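PDB 3FA4: 2,3-dimethylmalate lyase from Aspergillus niger, which belongs to the phosphoenolpyruvate phosphomutase family, is built on a TIM-barrel type fold and carries a bound magnesium ion. Local coordinates for residues M96-T101 and V145-R150; D116-K121 and I130-D135. All coordinates share one frame; numbering follows the deposited sequence.

Overall arrangement
Both contacts belong to the part of the TIM-barrel type fold around strand 111-114 and both use helix 134-151. Contact 1 packs the C-terminal half of that helix against helix 94-107, the helix preceding the strand. Contact 2 lies at its other end, where 116-121, following the strand, meets 130-135, leading into the helix. In the sequence, both segments of contact 2 fall between those of contact 1. Their centres are about 19 Å apart and their nearest atoms about 7 Å, without touching. Contact 1 thus joins helices on the outside of the barrel, whereas contact 2 ties the loop after the strand to the lead-in of helix 134-151, with Gln117 near the magnesium ion.

Contact 1 of 2, residues M96-T101 and V145-R150; sequences MVARTT and VQARQR
Ala147 CB sits over the backbone of Ala98, 3.6 Å from Ala98 CA, and also meets Ala98 CB at 3.8 Å. The pair joins two helices of the TIM-barrel type fold, 94-107 and 134-151, the ones before and after strand 111-114. Small side chains at the crossing let the axes of the two segments approach to 8.5 Å, at a crossing angle of -46°. The interface is small, 167 Å² in all, and rests on van der Waals packing.

One turn further along helix 94-107, Thr101 supplies the second part of the contact. Its CB lies against Ala147 CB, and its methyl CG2, anti to the backbone N, reaches across to Arg148 N and CB, both 3.8 Å away. The two side chains cross obliquely, and only the base of Arg148 takes part: the chain extends away, and its NH1 bonds to Ser153 O. Around this patch Val97 and Thr101 also touch Ala144 of helix 134-151, and both reach strand 111-114, through Ile114 and Phe112 respectively.

At the edge of the contact the Arg150 chain bends at chi3 (-123°), and its guanidinium has Gln146 O over one face, displaced toward the rim, while NH1 approaches Ala98 CB at 4.2 Å, edge on and near the guanidinium plane. The hydroxyl of the buried Thr101 is turned back to its own helix: OG1 donates to Val97 O at 2.7 Å from above the carbonyl plane, while Thr101 N reaches the same oxygen from the opposite face.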
loop_
_atom_site.group_PDB
_atom_site.type_symbol
_atom_site.label_atom_id
_atom_site.label_comp_id
_atom_site.label_asym_id
_atom_site.label_seq_id
_atom_site.Cartn_x
_atom_site.Cartn_y
_atom_site.Cartn_z
ATOM N N MET B 96 -5.148 15.172 -10.192
ATOM C CA MET B 96 -5.174 14.533 -8.896
ATOM C C MET B 96 -6.531 14.567 -8.237
ATOM O O MET B 96 -6.933 13.600 -7.615
ATOM C CB MET B 96 -4.071 15.068 -7.992
ATOM C CG MET B 96 -2.668 14.481 -8.339
ATOM S SD MET B 96 -2.406 12.703 -8.009
ATOM C CE MET B 96 -2.845 12.156 -9.595
ATOM N N VAL B 97 -7.264 15.651 -8.367
ATOM C CA VAL B 97 -8.685 15.630 -7.921
ATOM C C VAL B 97 -9.535 14.490 -8.549
ATOM O O VAL B 97 -10.292 13.823 -7.843
ATOM C CB VAL B 97 -9.342 17.003 -8.081
ATOM C CG1 VAL B 97 -10.685 17.005 -7.419
ATOM C CG2 VAL B 97 -8.451 18.051 -7.461
ATOM N N ALA B 98 -9.378 14.284 -9.850
ATOM C CA ALA B 98 -10.140 13.343 -10.679
ATOM C C ALA B 98 -9.875 11.927 -10.234
ATOM O O ALA B 98 -10.821 11.107 -10.066
ATOM C CB ALA B 98 -9.702 13.477 -12.145
ATOM N N ARG B 99 -8.576 11.646 -10.109
ATOM C CA ARG B 99 -8.042 10.391 -9.558
ATOM C C ARG B 99 -8.555 10.053 -8.193
ATOM O O ARG B 99 -8.880 8.909 -7.948
ATOM C CB ARG B 99 -6.518 10.406 -9.530
ATOM C CG ARG B 99 -5.941 10.265 -10.907
ATOM C CD ARG B 99 -4.411 9.998 -10.928
ATOM N NE ARG B 99 -3.967 8.797 -10.193
ATOM C CZ ARG B 99 -3.649 7.632 -10.765
ATOM N NH1 ARG B 99 -3.781 7.474 -12.066
ATOM N NH2 ARG B 99 -3.256 6.574 -10.034
ATOM N N THR B 100 -8.604 11.037 -7.296
ATOM C CA THR B 100 -9.145 10.869 -5.930
ATOM C C THR B 100 -10.658 10.548 -6.024
ATOM O O THR B 100 -11.178 9.718 -5.317
ATOM C CB THR B 100 -9.037 12.208 -5.169
ATOM O OG1 THR B 100 -7.694 12.627 -5.081
ATOM C CG2 THR B 100 -9.725 12.166 -3.735
ATOM N N THR B 101 -11.332 11.255 -6.915
ATOM C CA THR B 101 -12.807 11.154 -7.087
ATOM C C THR B 101 -13.152 9.735 -7.557
ATOM O O THR B 101 -14.018 9.141 -6.999
ATOM C CB THR B 101 -13.312 12.247 -8.044
ATOM O OG1 THR B 101 -12.958 13.548 -7.519
ATOM C CG2 THR B 101 -14.841 12.200 -8.266
ATOM N N VAL B 145 -16.530 17.139 -9.888
ATOM C CA VAL B 145 -17.843 17.017 -10.562
ATOM C C VAL B 145 -17.678 16.401 -11.947
ATOM O O VAL B 145 -18.411 15.505 -12.319
ATOM C CB VAL B 145 -18.554 18.401 -10.577
ATOM C CG1 VAL B 145 -19.918 18.365 -11.258
ATOM C CG2 VAL B 145 -18.612 18.964 -9.132
ATOM N N GLN B 146 -16.698 16.829 -12.716
ATOM C CA GLN B 146 -16.557 16.254 -14.034
ATOM C C GLN B 146 -16.014 14.824 -14.007
ATOM O O GLN B 146 -16.374 13.989 -14.858
ATOM C CB GLN B 146 -15.687 17.133 -14.910
ATOM C CG GLN B 146 -16.299 18.531 -15.194
ATOM C CD GLN B 146 -15.276 19.445 -15.855
ATOM O OE1 GLN B 146 -14.089 19.118 -15.885
ATOM N NE2 GLN B 146 -15.715 20.573 -16.358
ATOM N N ALA B 147 -15.175 14.531 -13.027
ATOM C CA ALA B 147 -14.609 13.195 -12.865
ATOM C C ALA B 147 -15.660 12.171 -12.564
ATOM O O ALA B 147 -15.636 11.150 -13.180
ATOM C CB ALA B 147 -13.521 13.179 -11.760
ATOM N N ARG B 148 -16.550 12.430 -11.597
ATOM C CA ARG B 148 -17.587 11.486 -11.193
ATOM C C ARG B 148 -18.605 11.392 -12.281
ATOM O O ARG B 148 -19.159 10.350 -12.522
ATOM C CB ARG B 148 -18.242 11.894 -9.862
ATOM C CG ARG B 148 -19.332 12.940 -10.013
ATOM C CD ARG B 148 -19.968 13.348 -8.654
ATOM N NE ARG B 148 -20.982 14.385 -8.837
ATOM C CZ ARG B 148 -22.243 14.162 -9.223
ATOM N NH1 ARG B 148 -22.665 12.934 -9.458
ATOM N NH2 ARG B 148 -23.087 15.171 -9.356
ATOM N N GLN B 149 -18.861 12.498 -12.951
ATOM C CA GLN B 149 -19.650 12.509 -14.206
ATOM C C GLN B 149 -19.123 11.570 -15.340
ATOM O O GLN B 149 -19.881 10.883 -16.022
ATOM C CB GLN B 149 -19.787 13.963 -14.720
ATOM C CG GLN B 149 -21.042 14.715 -14.099
ATOM C CD GLN B 149 -21.140 16.265 -14.341
ATOM O OE1 GLN B 149 -20.310 16.909 -15.021
ATOM N NE2 GLN B 149 -22.161 16.847 -13.752
ATOM N N ARG B 150 -17.826 11.547 -15.572
ATOM C CA ARG B 150 -17.230 10.639 -16.531
ATOM C C ARG B 150 -17.531 9.188 -16.237
ATOM O O ARG B 150 -17.797 8.418 -17.118
ATOM C CB ARG B 150 -15.731 10.818 -16.549
ATOM C CG ARG B 150 -15.178 11.635 -17.644
ATOM C CD ARG B 150 -13.726 11.902 -17.416
ATOM N NE ARG B 150 -13.452 13.317 -17.394
ATOM C CZ ARG B 150 -12.660 13.936 -16.552
ATOM N NH1 ARG B 150 -11.998 13.294 -15.630
ATOM N NH2 ARG B 150 -12.512 15.226 -16.679
#

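Contact 2 of 2, residues D116-K121 and I130-D135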
loop_
_atom_site.group_PDB
_atom_site.type_symbol
_atom_site.label_atom_id
_atom_site.label_comp_id
_atom_site.label_asym_id
_atom_site.label_seq_id
_atom_site.Cartn_x
_atom_site.Cartn_y
_atom_site.Cartn_z
ATOM N N ASP B 116 -10.406 24.789 0.289
ATOM C CA ASP B 116 -9.759 25.863 -0.492
ATOM C C ASP B 116 -8.319 26.245 0.004
ATOM O O ASP B 116 -7.723 27.242 -0.435
ATOM C CB ASP B 116 -10.696 27.077 -0.603
ATOM C CG ASP B 116 -11.203 27.536 0.728
ATOM O OD1 ASP B 116 -10.949 26.829 1.733
ATOM O OD2 ASP B 116 -11.848 28.590 0.781
ATOM N N GLN B 117 -7.776 25.401 0.879
ATOM C CA GLN B 117 -6.439 25.578 1.393
ATOM C C GLN B 117 -5.393 25.158 0.370
ATOM O O GLN B 117 -5.716 24.528 -0.648
ATOM C CB GLN B 117 -6.245 24.811 2.709
ATOM C CG GLN B 117 -7.115 25.314 3.866
ATOM C CD GLN B 117 -6.534 24.940 5.221
ATOM O OE1 GLN B 117 -5.647 25.589 5.715
ATOM N NE2 GLN B 117 -7.049 23.904 5.817
ATOM N N VAL B 118 -4.156 25.575 0.629
ATOM C CA VAL B 118 -2.995 25.171 -0.157
ATOM C C VAL B 118 -2.665 23.739 0.267
ATOM O O VAL B 118 -2.945 23.326 1.403
ATOM C CB VAL B 118 -1.801 26.107 0.060
ATOM C CG1 VAL B 118 -0.617 25.635 -0.746
ATOM C CG2 VAL B 118 -2.130 27.470 -0.435
ATOM N N GLN B 119 -2.124 22.965 -0.672
ATOM C CA GLN B 119 -1.825 21.586 -0.389
ATOM C C GLN B 119 -0.950 21.464 0.857
ATOM O O GLN B 119 -1.307 20.697 1.787
ATOM C CB GLN B 119 -1.097 20.950 -1.557
ATOM C CG GLN B 119 -1.100 19.439 -1.476
ATOM C CD GLN B 119 -0.638 18.849 -2.788
ATOM O OE1 GLN B 119 -0.504 19.588 -3.810
ATOM N NE2 GLN B 119 -0.425 17.503 -2.803
ATOM N N THR B 120 0.139 22.265 0.870
ATOM C CA THR B 120 1.320 22.108 1.745
ATOM C C THR B 120 1.333 22.928 3.042
ATOM O O THR B 120 0.839 22.432 4.125
ATOM C CB THR B 120 2.579 22.558 0.993
ATOM O OG1 THR B 120 2.316 23.850 0.350
ATOM C CG2 THR B 120 2.999 21.458 0.004
ATOM N N LYS B 121 1.913 24.149 2.929
ATOM C CA LYS B 121 2.153 25.105 4.040
ATOM C C LYS B 121 3.531 24.822 4.657
ATOM O O LYS B 121 4.559 25.184 4.054
ATOM C CB LYS B 121 1.025 25.119 5.104
ATOM N N ILE B 130 -3.542 28.658 5.356
ATOM C CA ILE B 130 -3.191 29.391 4.114
ATOM C C ILE B 130 -4.097 29.024 2.928
ATOM O O ILE B 130 -4.276 27.846 2.597
ATOM C CB ILE B 130 -1.755 29.105 3.716
ATOM C CG1 ILE B 130 -0.827 29.281 4.931
ATOM C CG2 ILE B 130 -1.329 30.010 2.518
ATOM C CD1 ILE B 130 -0.353 30.767 5.182
ATOM N N LEU B 131 -4.631 30.030 2.252
ATOM C CA LEU B 131 -5.698 29.752 1.269
ATOM C C LEU B 131 -5.279 29.956 -0.154
ATOM O O LEU B 131 -4.402 30.735 -0.428
ATOM C CB LEU B 131 -6.899 30.627 1.551
ATOM C CG LEU B 131 -7.790 30.333 2.740
ATOM C CD1 LEU B 131 -9.007 31.082 2.406
ATOM C CD2 LEU B 131 -8.159 28.918 2.814
ATOM N N VAL B 132 -5.924 29.241 -1.061
ATOM C CA VAL B 132 -5.690 29.393 -2.518
ATOM C C VAL B 132 -6.811 30.267 -3.136
ATOM O O VAL B 132 -7.988 30.252 -2.642
ATOM C CB VAL B 132 -5.582 27.946 -3.138
ATOM C CG1 VAL B 132 -6.845 27.500 -3.816
ATOM C CG2 VAL B 132 -4.397 27.833 -4.061
ATOM N N ASP B 133 -6.479 31.047 -4.168
ATOM C CA ASP B 133 -7.461 31.955 -4.800
ATOM C C ASP B 133 -8.727 31.182 -5.195
ATOM O O ASP B 133 -8.675 29.969 -5.292
ATOM C CB ASP B 133 -6.856 32.578 -6.023
ATOM C CG ASP B 133 -6.426 31.541 -6.998
ATOM O OD1 ASP B 133 -5.415 30.817 -6.737
ATOM O OD2 ASP B 133 -7.146 31.404 -7.995
ATOM N N THR B 134 -9.852 31.882 -5.397
ATOM C CA THR B 134 -11.138 31.238 -5.610
ATOM C C THR B 134 -11.147 30.477 -6.889
ATOM O O THR B 134 -11.759 29.419 -6.945
ATOM C CB THR B 134 -12.331 32.242 -5.589
ATOM O OG1 THR B 134 -12.393 32.913 -4.313
ATOM C CG2 THR B 134 -13.644 31.524 -5.766
ATOM N N ASP B 135 -10.492 31.017 -7.921
ATOM C CA ASP B 135 -10.369 30.375 -9.256
ATOM C C ASP B 135 -9.794 28.984 -9.189
ATOM O O ASP B 135 -10.396 28.011 -9.659
ATOM C CB ASP B 135 -9.488 31.211 -10.176
ATOM C CG ASP B 135 -10.293 32.200 -11.039
ATOM O OD1 ASP B 135 -11.503 32.457 -10.755
ATOM O OD2 ASP B 135 -9.719 32.713 -12.029
#
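Gln117 and Leu131 face each other as a single antiparallel beta bridge, their CA atoms 4.2 Å apart. They form a non-hydrogen-bonded pair, flanked by two backbone hydrogen bonds. Val132 N donates to Asp116 O at 2.8 Å, almost straight at 171°. Val118 N donates to Ile130 O at 3.0 Å. Ile130 O also receives a CA-H...O contact from Gln117 CA.

Apolar packing is centred on Val118. Val118 and Ile130 run alongside each other in the same direction, and their CG2 methyls meet at 4.0 Å; Val118 CG2, anti to the carbonyl carbon and beside the backbone N, is the methyl that faces Ile130, and it also nears Val132 CG2. Other van der Waals contacts set carbon mainly against oxygen. On the bridge residue Leu131, CD2 of the branched end comes back to Asp116 and Gln117: it lies 3.6 Å from Asp116 OD1 and, carbon on carbon, 3.9 Å from Gln117 CG, crossing both side chains at a slant. Val132 CB and CG1 both press against Asp116 O, beside the bond that this oxygen accepts.

The polar ends are held from outside. The buried carboxylate of Asp116 makes a salt bridge through OD2 to Arg175 and also bonds to Thr161 OG1 and, through OD1, to Asp162 N; Gln117 NE2 bonds to Glu115 OE2, with the Gln117 side chain about 7 Å from the magnesium ion.

Of the residues that link the two segments, 122-128 are not modelled, consistent with a mobile loop here, as in relatives of the family. The bridge closes the base of that loop between strand 111-114 and helix 134-151, which Asp133 N-caps, while Leu131 and Thr134 pack on helix 169-181.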